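Local coordinates for probable ABC transporter extracellular-binding protein yckB (Bacillus subtilis, PDB 2IEE), which probably serves as the extracellular solute-binding protein of an ABC transporter, capturing its ligand at the cell surface for uptake, at residues V54-A57 / A58-G62; I115-D119 / D120-I124; L166-A170 / N171-D175; L220-K223 / M224-L228. All coordinates share one frame; numbering follows the deposited sequence.

Contact 1 (V54-A57 / A58-G62)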
loop_
_atom_site.group_PDB
_atom_site.type_symbol
_atom_site.label_atom_id
_atom_site.label_comp_id
_atom_site.label_asym_id
_atom_site.label_seq_id
_atom_site.Cartn_x
_atom_site.Cartn_y
_atom_site.Cartn_z
ATOM N N VAL A 54 8.370 0.916 -10.498
ATOM C CA VAL A 54 8.002 1.463 -11.795
ATOM C C VAL A 54 9.234 2.042 -12.497
ATOM O O VAL A 54 9.478 1.781 -13.677
ATOM C CB VAL A 54 6.945 2.581 -11.633
ATOM C CG1 VAL A 54 6.683 3.250 -12.970
ATOM C CG2 VAL A 54 5.658 2.001 -11.078
ATOM N N ARG A 55 10.008 2.828 -11.753
ATOM C CA ARG A 55 11.210 3.462 -12.279
ATOM C C ARG A 55 12.125 2.430 -12.933
ATOM O O ARG A 55 12.547 2.595 -14.080
ATOM C CB ARG A 55 11.934 4.201 -11.138
ATOM C CG ARG A 55 13.248 4.888 -11.500
ATOM C CD ARG A 55 13.761 5.729 -10.315
ATOM N NE ARG A 55 13.093 7.029 -10.244
ATOM C CZ ARG A 55 12.737 7.643 -9.120
ATOM N NH1 ARG A 55 12.970 7.085 -7.941
ATOM N NH2 ARG A 55 12.156 8.832 -9.179
ATOM N N GLU A 56 12.404 1.356 -12.206
ATOM C CA GLU A 56 13.270 0.289 -12.691
ATOM C C GLU A 56 12.635 -0.467 -13.858
ATOM O O GLU A 56 13.312 -0.820 -14.823
ATOM C CB GLU A 56 13.586 -0.676 -11.541
ATOM C CG GLU A 56 14.542 -1.810 -11.885
ATOM C CD GLU A 56 15.918 -1.308 -12.297
ATOM O OE1 GLU A 56 16.332 -0.234 -11.814
ATOM O OE2 GLU A 56 16.595 -1.995 -13.093
ATOM N N ALA A 57 11.333 -0.721 -13.772
ATOM C CA ALA A 57 10.646 -1.432 -14.842
ATOM C C ALA A 57 10.770 -0.613 -16.123
ATOM O O ALA A 57 11.068 -1.144 -17.191
ATOM C CB ALA A 57 9.179 -1.639 -14.481
ATOM N N ALA A 58 10.547 0.690 -16.008
ATOM C CA ALA A 58 10.648 1.574 -17.160
ATOM C C ALA A 58 12.074 1.546 -17.695
ATOM O O ALA A 58 12.295 1.533 -18.909
ATOM C CB ALA A 58 10.258 2.994 -16.769
ATOM N N LYS A 59 13.042 1.527 -16.786
ATOM C CA LYS A 59 14.443 1.493 -17.180
ATOM C C LYS A 59 14.717 0.224 -17.980
ATOM O O LYS A 59 15.416 0.262 -18.989
ATOM C CB LYS A 59 15.353 1.544 -15.946
ATOM C CG LYS A 59 16.830 1.697 -16.293
ATOM C CD LYS A 59 17.724 1.622 -15.064
ATOM C CE LYS A 59 19.185 1.820 -15.453
ATOM N NZ LYS A 59 20.102 1.759 -14.277
ATOM N N ARG A 60 14.153 -0.898 -17.535
ATOM C CA ARG A 60 14.336 -2.166 -18.231
ATOM C C ARG A 60 13.850 -2.023 -19.670
ATOM O O ARG A 60 14.325 -2.722 -20.565
ATOM C CB ARG A 60 13.537 -3.291 -17.550
ATOM C CG ARG A 60 13.980 -3.646 -16.134
ATOM C CD ARG A 60 15.412 -4.166 -16.089
ATOM N NE ARG A 60 15.897 -4.336 -14.718
ATOM C CZ ARG A 60 15.719 -5.428 -13.980
ATOM N NH1 ARG A 60 15.067 -6.470 -14.476
ATOM N NH2 ARG A 60 16.195 -5.475 -12.742
ATOM N N LEU A 61 12.902 -1.110 -19.878
ATOM C CA LEU A 61 12.322 -0.867 -21.191
ATOM C C LEU A 61 12.940 0.341 -21.899
ATOM O O LEU A 61 12.329 0.916 -22.796
ATOM C CB LEU A 61 10.810 -0.666 -21.049
ATOM C CG LEU A 61 10.054 -1.868 -20.467
ATOM C CD1 LEU A 61 8.641 -1.471 -20.084
ATOM C CD2 LEU A 61 10.044 -2.997 -21.480
ATOM N N GLY A 62 14.148 0.718 -21.488
ATOM C CA GLY A 62 14.830 1.849 -22.092
ATOM C C GLY A 62 14.070 3.156 -21.969
ATOM O O GLY A 62 14.201 4.037 -22.818
#

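Contact 2 (I115-D119 / D120-I124)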
loop_
_atom_site.group_PDB
_atom_site.type_symbol
_atom_site.label_atom_id
_atom_site.label_comp_id
_atom_site.label_asym_id
_atom_site.label_seq_id
_atom_site.Cartn_x
_atom_site.Cartn_y
_atom_site.Cartn_z
ATOM N N ILE A 115 -3.148 -3.958 15.631
ATOM C CA ILE A 115 -2.093 -3.785 16.606
ATOM C C ILE A 115 -2.817 -3.656 17.938
ATOM O O ILE A 115 -3.744 -2.859 18.080
ATOM C CB ILE A 115 -1.254 -2.529 16.335
ATOM C CG1 ILE A 115 -0.150 -2.864 15.334
ATOM C CG2 ILE A 115 -0.657 -2.000 17.640
ATOM C CD1 ILE A 115 0.676 -1.661 14.919
ATOM N N VAL A 116 -2.402 -4.473 18.897
ATOM C CA VAL A 116 -2.997 -4.488 20.227
ATOM C C VAL A 116 -1.847 -4.495 21.230
ATOM O O VAL A 116 -0.686 -4.467 20.826
ATOM C CB VAL A 116 -3.862 -5.760 20.418
ATOM C CG1 VAL A 116 -5.046 -5.737 19.449
ATOM C CG2 VAL A 116 -3.021 -7.013 20.164
ATOM N N ARG A 117 -2.157 -4.519 22.524
ATOM C CA ARG A 117 -1.108 -4.552 23.537
ATOM C C ARG A 117 -0.364 -5.885 23.499
ATOM O O ARG A 117 -0.961 -6.930 23.257
ATOM C CB ARG A 117 -1.696 -4.336 24.935
ATOM C CG ARG A 117 -1.946 -2.875 25.276
ATOM C CD ARG A 117 -2.576 -2.736 26.651
ATOM N NE ARG A 117 -3.985 -3.119 26.650
ATOM C CZ ARG A 117 -4.943 -2.425 26.036
ATOM N NH1 ARG A 117 -4.641 -1.316 25.370
ATOM N NH2 ARG A 117 -6.207 -2.827 26.104
ATOM N N LYS A 118 0.944 -5.840 23.737
ATOM C CA LYS A 118 1.756 -7.051 23.735
ATOM C C LYS A 118 1.481 -7.926 24.959
ATOM O O LYS A 118 1.485 -9.157 24.857
ATOM C CB LYS A 118 3.249 -6.700 23.691
ATOM C CG LYS A 118 4.170 -7.932 23.637
ATOM C CD LYS A 118 5.644 -7.558 23.726
ATOM C CE LYS A 118 6.081 -6.710 22.539
ATOM N NZ LYS A 118 7.487 -6.246 22.686
ATOM N N ASP A 119 1.230 -7.301 26.109
ATOM C CA ASP A 119 0.989 -8.066 27.332
ATOM C C ASP A 119 -0.351 -8.796 27.437
ATOM O O ASP A 119 -0.394 -9.905 27.957
ATOM C CB ASP A 119 1.195 -7.188 28.573
ATOM C CG ASP A 119 0.266 -5.994 28.620
ATOM O OD1 ASP A 119 -0.564 -5.816 27.702
ATOM O OD2 ASP A 119 0.370 -5.221 29.592
ATOM N N ASP A 120 -1.442 -8.200 26.964
ATOM C CA ASP A 120 -2.734 -8.893 27.038
ATOM C C ASP A 120 -3.523 -8.889 25.730
ATOM O O ASP A 120 -4.701 -9.259 25.701
ATOM C CB ASP A 120 -3.604 -8.312 28.161
ATOM C CG ASP A 120 -3.864 -6.819 28.001
ATOM O OD1 ASP A 120 -3.648 -6.274 26.901
ATOM O OD2 ASP A 120 -4.302 -6.193 28.990
ATOM N N LEU A 121 -2.870 -8.473 24.648
ATOM C CA LEU A 121 -3.510 -8.426 23.340
ATOM C C LEU A 121 -4.816 -7.640 23.398
ATOM O O LEU A 121 -5.717 -7.861 22.588
ATOM C CB LEU A 121 -3.774 -9.850 22.839
ATOM C CG LEU A 121 -2.532 -10.748 22.735
ATOM C CD1 LEU A 121 -2.949 -12.191 22.485
ATOM C CD2 LEU A 121 -1.621 -10.245 21.619
ATOM N N SER A 122 -4.904 -6.726 24.362
ATOM C CA SER A 122 -6.084 -5.886 24.549
ATOM C C SER A 122 -7.381 -6.682 24.739
ATOM O O SER A 122 -8.468 -6.198 24.414
ATOM C CB SER A 122 -6.238 -4.919 23.363
ATOM O OG SER A 122 -5.068 -4.125 23.191
ATOM N N GLY A 123 -7.259 -7.900 25.263
ATOM C CA GLY A 123 -8.425 -8.736 25.505
ATOM C C GLY A 123 -9.156 -9.143 24.240
ATOM O O GLY A 123 -10.339 -9.490 24.270
ATOM N N ILE A 124 -8.443 -9.106 23.122
ATOM C CA ILE A 124 -9.022 -9.451 21.832
ATOM C C ILE A 124 -8.532 -10.809 21.328
ATOM O O ILE A 124 -7.327 -11.077 21.329
ATOM C CB ILE A 124 -8.675 -8.359 20.793
ATOM C CG1 ILE A 124 -9.284 -7.024 21.238
ATOM C CG2 ILE A 124 -9.162 -8.770 19.405
ATOM C CD1 ILE A 124 -8.829 -5.807 20.437
HETATM O O HOH W 1 -2.395 -3.859 29.946
#

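Contact 3 (L166-A170 / N171-D175)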
loop_
_atom_site.group_PDB
_atom_site.type_symbol
_atom_site.label_atom_id
_atom_site.label_comp_id
_atom_site.label_asym_id
_atom_site.label_seq_id
_atom_site.Cartn_x
_atom_site.Cartn_y
_atom_site.Cartn_z
ATOM N N LEU A 166 0.278 4.674 18.783
ATOM C CA LEU A 166 0.859 3.455 19.326
ATOM C C LEU A 166 1.016 3.475 20.849
ATOM O O LEU A 166 0.722 2.483 21.515
ATOM C CB LEU A 166 2.210 3.189 18.651
ATOM C CG LEU A 166 2.144 3.027 17.124
ATOM C CD1 LEU A 166 3.552 3.073 16.544
ATOM C CD2 LEU A 166 1.455 1.706 16.760
ATOM N N LYS A 167 1.467 4.599 21.400
ATOM C CA LYS A 167 1.648 4.695 22.848
ATOM C C LYS A 167 0.337 4.619 23.617
ATOM O O LYS A 167 0.300 4.100 24.731
ATOM C CB LYS A 167 2.381 5.988 23.223
ATOM C CG LYS A 167 3.813 6.030 22.737
ATOM C CD LYS A 167 4.591 7.158 23.391
ATOM C CE LYS A 167 5.991 7.265 22.800
ATOM N NZ LYS A 167 6.741 5.975 22.876
ATOM N N ASP A 168 -0.737 5.136 23.026
ATOM C CA ASP A 168 -2.040 5.102 23.676
ATOM C C ASP A 168 -2.544 3.669 23.756
ATOM O O ASP A 168 -3.308 3.315 24.656
ATOM C CB ASP A 168 -3.044 5.984 22.921
ATOM C CG ASP A 168 -2.692 7.461 22.999
ATOM O OD1 ASP A 168 -2.138 7.888 24.037
ATOM O OD2 ASP A 168 -2.972 8.195 22.030
ATOM N N VAL A 169 -2.132 2.844 22.800
ATOM C CA VAL A 169 -2.526 1.445 22.826
ATOM C C VAL A 169 -1.746 0.820 23.978
ATOM O O VAL A 169 -2.320 0.172 24.858
ATOM C CB VAL A 169 -2.148 0.709 21.532
ATOM C CG1 VAL A 169 -2.344 -0.798 21.722
ATOM C CG2 VAL A 169 -2.995 1.205 20.380
ATOM N N ALA A 170 -0.435 1.038 23.960
ATOM C CA ALA A 170 0.461 0.513 24.988
ATOM C C ALA A 170 0.034 0.978 26.376
ATOM O O ALA A 170 0.089 0.220 27.335
ATOM C CB ALA A 170 1.895 0.967 24.713
ATOM N N ASN A 171 -0.395 2.229 26.461
ATOM C CA ASN A 171 -0.824 2.832 27.721
ATOM C C ASN A 171 -2.168 2.350 28.219
ATOM O O ASN A 171 -2.482 2.502 29.393
ATOM C CB ASN A 171 -0.899 4.351 27.572
ATOM C CG ASN A 171 0.452 4.993 27.573
ATOM O OD1 ASN A 171 0.608 6.133 27.139
ATOM N ND2 ASN A 171 1.449 4.270 28.075
ATOM N N GLY A 172 -2.968 1.793 27.324
ATOM C CA GLY A 172 -4.288 1.345 27.720
ATOM C C GLY A 172 -5.325 2.437 27.495
ATOM O O GLY A 172 -6.489 2.257 27.836
ATOM N N ARG A 173 -4.908 3.574 26.935
ATOM C CA ARG A 173 -5.837 4.671 26.658
ATOM C C ARG A 173 -6.752 4.279 25.492
ATOM O O ARG A 173 -7.902 4.709 25.424
ATOM C CB ARG A 173 -5.076 5.967 26.352
ATOM C CG ARG A 173 -4.289 6.489 27.536
ATOM C CD ARG A 173 -3.770 7.916 27.319
ATOM N NE ARG A 173 -4.856 8.876 27.146
ATOM C CZ ARG A 173 -5.168 9.458 25.993
ATOM N NH1 ARG A 173 -4.470 9.184 24.897
ATOM N NH2 ARG A 173 -6.190 10.305 25.931
ATOM N N THR A 174 -6.223 3.472 24.574
ATOM C CA THR A 174 -6.998 2.941 23.456
ATOM C C THR A 174 -6.721 1.439 23.460
ATOM O O THR A 174 -5.875 0.966 24.226
ATOM C CB THR A 174 -6.581 3.525 22.095
ATOM O OG1 THR A 174 -5.166 3.372 21.914
ATOM C CG2 THR A 174 -6.993 5.003 21.998
ATOM N N ASP A 175 -7.409 0.687 22.608
ATOM C CA ASP A 175 -7.224 -0.761 22.591
ATOM C C ASP A 175 -6.657 -1.381 21.328
ATOM O O ASP A 175 -5.861 -2.319 21.394
ATOM C CB ASP A 175 -8.549 -1.457 22.870
ATOM C CG ASP A 175 -9.132 -1.077 24.200
ATOM O OD1 ASP A 175 -8.415 -1.214 25.208
ATOM O OD2 ASP A 175 -10.309 -0.658 24.233
HETATM O O HOH W 2 -0.429 9.008 26.459
#

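Contact 4 (L220-K223 / M224-L228)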
loop_
_atom_site.group_PDB
_atom_site.type_symbol
_atom_site.label_atom_id
_atom_site.label_comp_id
_atom_site.label_asym_id
_atom_site.label_seq_id
_atom_site.Cartn_x
_atom_site.Cartn_y
_atom_site.Cartn_z
ATOM N N LEU A 220 1.322 -1.518 -23.999
ATOM C CA LEU A 220 2.072 -1.020 -22.852
ATOM C C LEU A 220 1.959 -2.037 -21.720
ATOM O O LEU A 220 2.950 -2.370 -21.062
ATOM C CB LEU A 220 1.509 0.326 -22.384
ATOM C CG LEU A 220 2.077 0.909 -21.081
ATOM C CD1 LEU A 220 3.574 1.130 -21.207
ATOM C CD2 LEU A 220 1.374 2.225 -20.779
ATOM N N GLN A 221 0.744 -2.534 -21.507
ATOM C CA GLN A 221 0.479 -3.520 -20.460
ATOM C C GLN A 221 1.392 -4.741 -20.580
ATOM O O GLN A 221 1.977 -5.189 -19.590
ATOM C CB GLN A 221 -0.976 -3.984 -20.524
ATOM C CG GLN A 221 -1.408 -4.797 -19.329
ATOM C CD GLN A 221 -2.778 -5.407 -19.514
ATOM O OE1 GLN A 221 -3.406 -5.859 -18.556
ATOM N NE2 GLN A 221 -3.246 -5.436 -20.758
ATOM N N LYS A 222 1.511 -5.279 -21.794
ATOM C CA LYS A 222 2.347 -6.456 -22.022
ATOM C C LYS A 222 3.831 -6.159 -21.792
ATOM O O LYS A 222 4.560 -6.971 -21.225
ATOM C CB LYS A 222 2.132 -6.987 -23.442
ATOM C CG LYS A 222 2.746 -8.363 -23.684
ATOM C CD LYS A 222 2.514 -8.857 -25.106
ATOM C CE LYS A 222 3.021 -10.288 -25.276
ATOM N NZ LYS A 222 4.454 -10.424 -24.873
ATOM N N LYS A 223 4.277 -4.986 -22.229
ATOM C CA LYS A 223 5.673 -4.597 -22.058
ATOM C C LYS A 223 6.024 -4.416 -20.582
ATOM O O LYS A 223 7.076 -4.871 -20.125
ATOM C CB LYS A 223 5.952 -3.312 -22.843
ATOM C CG LYS A 223 6.089 -3.541 -24.343
ATOM C CD LYS A 223 7.385 -4.284 -24.633
ATOM C CE LYS A 223 7.580 -4.537 -26.108
ATOM N NZ LYS A 223 8.913 -5.153 -26.375
HETATM N N MSE A 224 5.146 -3.748 -19.840
HETATM C CA MSE A 224 5.364 -3.533 -18.412
HETATM C C MSE A 224 5.465 -4.874 -17.693
HETATM O O MSE A 224 6.365 -5.081 -16.876
HETATM C CB MSE A 224 4.218 -2.721 -17.805
HETATM C CG MSE A 224 4.412 -1.216 -17.834
HETATM SE SE MSE A 224 5.918 -0.648 -16.738
HETATM C CE MSE A 224 6.799 0.455 -18.039
ATOM N N ASN A 225 4.541 -5.783 -17.999
ATOM C CA ASN A 225 4.542 -7.101 -17.368
ATOM C C ASN A 225 5.819 -7.866 -17.705
ATOM O O ASN A 225 6.337 -8.622 -16.881
ATOM C CB ASN A 225 3.320 -7.913 -17.808
ATOM C CG ASN A 225 2.028 -7.417 -17.171
ATOM O OD1 ASN A 225 2.032 -6.472 -16.378
ATOM N ND2 ASN A 225 0.918 -8.060 -17.513
ATOM N N GLU A 226 6.319 -7.659 -18.918
ATOM C CA GLU A 226 7.542 -8.318 -19.356
ATOM C C GLU A 226 8.709 -7.891 -18.468
ATOM O O GLU A 226 9.495 -8.724 -18.016
ATOM C CB GLU A 226 7.824 -7.980 -20.829
ATOM C CG GLU A 226 7.126 -8.913 -21.821
ATOM C CD GLU A 226 7.264 -8.477 -23.279
ATOM O OE1 GLU A 226 8.390 -8.142 -23.708
ATOM O OE2 GLU A 226 6.241 -8.483 -23.998
ATOM N N ALA A 227 8.808 -6.594 -18.201
ATOM C CA ALA A 227 9.878 -6.071 -17.356
ATOM C C ALA A 227 9.674 -6.479 -15.892
ATOM O O ALA A 227 10.632 -6.805 -15.196
ATOM C CB ALA A 227 9.947 -4.556 -17.479
ATOM N N LEU A 228 8.426 -6.465 -15.432
ATOM C CA LEU A 228 8.115 -6.850 -14.059
ATOM C C LEU A 228 8.437 -8.324 -13.815
ATOM O O LEU A 228 8.915 -8.690 -12.741
ATOM C CB LEU A 228 6.636 -6.578 -13.747
ATOM C CG LEU A 228 6.247 -5.122 -13.477
ATOM C CD1 LEU A 228 4.733 -4.975 -13.365
ATOM C CD2 LEU A 228 6.922 -4.660 -12.196
#

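Contact 1 (V54-A57 / A58-G62)
In the last two turns of helix 49-60, just ahead of the Schellman motif that ends it, E56 meets R60 one turn on. The carboxylate oxygen OE2 of E56 accepts from NE of R60 at 2.9 Å, a salt bridge that uses the anti lone pair, the one facing away from OE1. OE2 sits at the edge of the guanidinium, a little out of its plane, and the two flat groups are turned 74° apart, so a single N-H carries the bond. E56 gets there with CG anti to its backbone N (chi1 -177°) and a bend at chi2 (62°) that turns OE2 along the helix surface towards R60. The other guanidinium nitrogens of R60 are engaged beyond the turn: NH1 in a salt bridge with E230 and NH2 in a hydrogen bond to S236, which ties this helix end to helix 218-234 and the residues after it. Along the backbone, A58 N to V54 O (2.8 Å) and R60 N to E56 O (2.8 Å) continue the helical bonding, whereas L61 N reaches A57 O only weakly, at 3.3 Å. V54 and A58 face inward onto strand 22-27. At the end G62, with positive phi, bonds through its N to K59 O, and L63 N turns back to A58 O, the pattern of a Schellman C-cap closing an amphipathic helix.

Contact 2 (I115-D119 / D120-I124)
R117 and S122 meet twice, once through the backbone and once through the guanidinium. The backbone N of R117 donates to S122 OG at 3.0 Å in a nearly straight bond (168°), and the same hydroxyl oxygen lies over the centre of the arginine's guanidinium, 3.3 Å above its plane. D120 approaches the arginine obliquely: R117 NE and D120 OD1 form a salt bridge at 3.2 Å whose hydrogen bond is weak, the carboxylate and guanidinium planes standing 77° apart. A bend at chi3 (-75°) lays the guanidinium face against S122 OG. D120 OD1 also accepts from S122 N, from above the carboxylate plane, at 2.9 Å, which makes an Asx turn; D120 thus orders the chain just after strand 108-116, where L121, S122 and G123 all have positive phi in a short left-handed run. Next to it D119 OD1 lies 3.2 Å from D120 OD1. The two carboxylates point the same way and share a water that donates to OD2 of each; the nearby arginine probably eases their mutual repulsion. Elsewhere in the turn V116 packs with its methyls, CG2 on L121 CD2 (3.8 Å) and CG1 on I124 CD1 (3.9 Å), next to V176 of the neighbouring strand. Further out, the arginine is positioned by its terminal nitrogens, NH1 on the carbonyl oxygens of V169 and T174 and NH2 in a salt bridge to D175. The hydroxyl of S122 is likewise bonded to the carbonyl oxygen of D175.

Contact 3 (L166-A170 / N171-D175)
D168 meets the residues after its helix through both its carbonyl and its carboxylate. Among the backbone bonds, D168 O gathers three donors: T174 N at 2.9 Å, well aligned (162°) but from above the carbonyl plane, and G172 N and R173 N, both weakly. From the residue before, K167 O takes N171 N at 2.6 Å, and G172 N also reaches V169 O at 3.0 Å. G172, with positive phi, is the first residue to leave the helical conformation, and the chain doubles back over the last turn from there.

The charged contact joins D168 OD1 to R173 NH1 at 2.8 Å, a salt bridge whose hydrogen bond is weak. The two side chains run side by side, pointing the same way, yet their planes are 71° apart, and the carboxylate carbon lies in plane at the guanidinium edge. The bend of R173 at chi3 (62°) swings NH1 toward the acid. D168 OD2 is taken by the hydroxyl of Y157, so the acid is gripped through both oxygens. A water donates to D168 OD1 and N171 OD1, bridging the two side chains.

In the van der Waals contacts, T174 OG1 rests against V169 CG2 at 3.4 Å, the two side chains crossing at about a right angle, while V169 CG1 comes up to the carbonyl oxygen of D175. The whole is a Schellman C-cap on helix 162-171, at the helix-to-strand connection that leads into strand 176-180.

Contact 4 (L220-K223 / M224-L228)
L220, on the inner face of helix 218-234, runs alongside M224 one turn on, the two side chains pointing the same way, with L220 CD1 at 4.2 Å from CG of the selenomethionine. Its carbonyl oxygen accepts from M224 N at 2.9 Å. Q221 follows with a backbone bond, its O taking N225 N at 3.1 Å; the side-chain OD1 of N225 turns elsewhere, to the backbone N of T105. K222 carries the main polar contact. Its chain leaves with CG anti to the backbone N (chi1 -169°), runs extended, then bends at chi4, bringing NZ to E226 OE2 at 2.8 Å. The ammonium comes from above the carboxylate plane, and the aliphatic chain lies against the same oxygen, with K222 CG 3.5 Å from E226 OE2. K223 holds NZ 4.0 Å from the other oxygen of E226, OE1, beyond a salt bridge, while its backbone O accepts from A227 N. E226 therefore has two lysines near it, one in firm contact and one merely close, and their combined charge would probably favour the ionised carboxylate on this outer face while apolar L220 and M224 pack inward.

How the contacts relate
The four contacts follow one another in series along the chain, each a local turn, and none nests within or crosses another. Contact 1 closes the end of helix 49-60; contact 2 turns the chain after strand 108-116; contact 3 ends helix 162-171 ahead of strand 176-180; contact 4 lies within helix 218-234. They fall into two pairs. Contacts 1 and 4, centres about 10 Å apart, pack helix 49-60 on helix 218-234, L61 CD1 lying 3.4 Å from M224 CE. Contacts 2 and 3, equally close, tie the end of strand 108-116 to that of helix 162-171 through the arginine and serine bonds and V169 CG1 packed on the V116 backbone. The pairs stand on opposite sides of the chain's centre, as expected for the two lobes of a solute-binding protein.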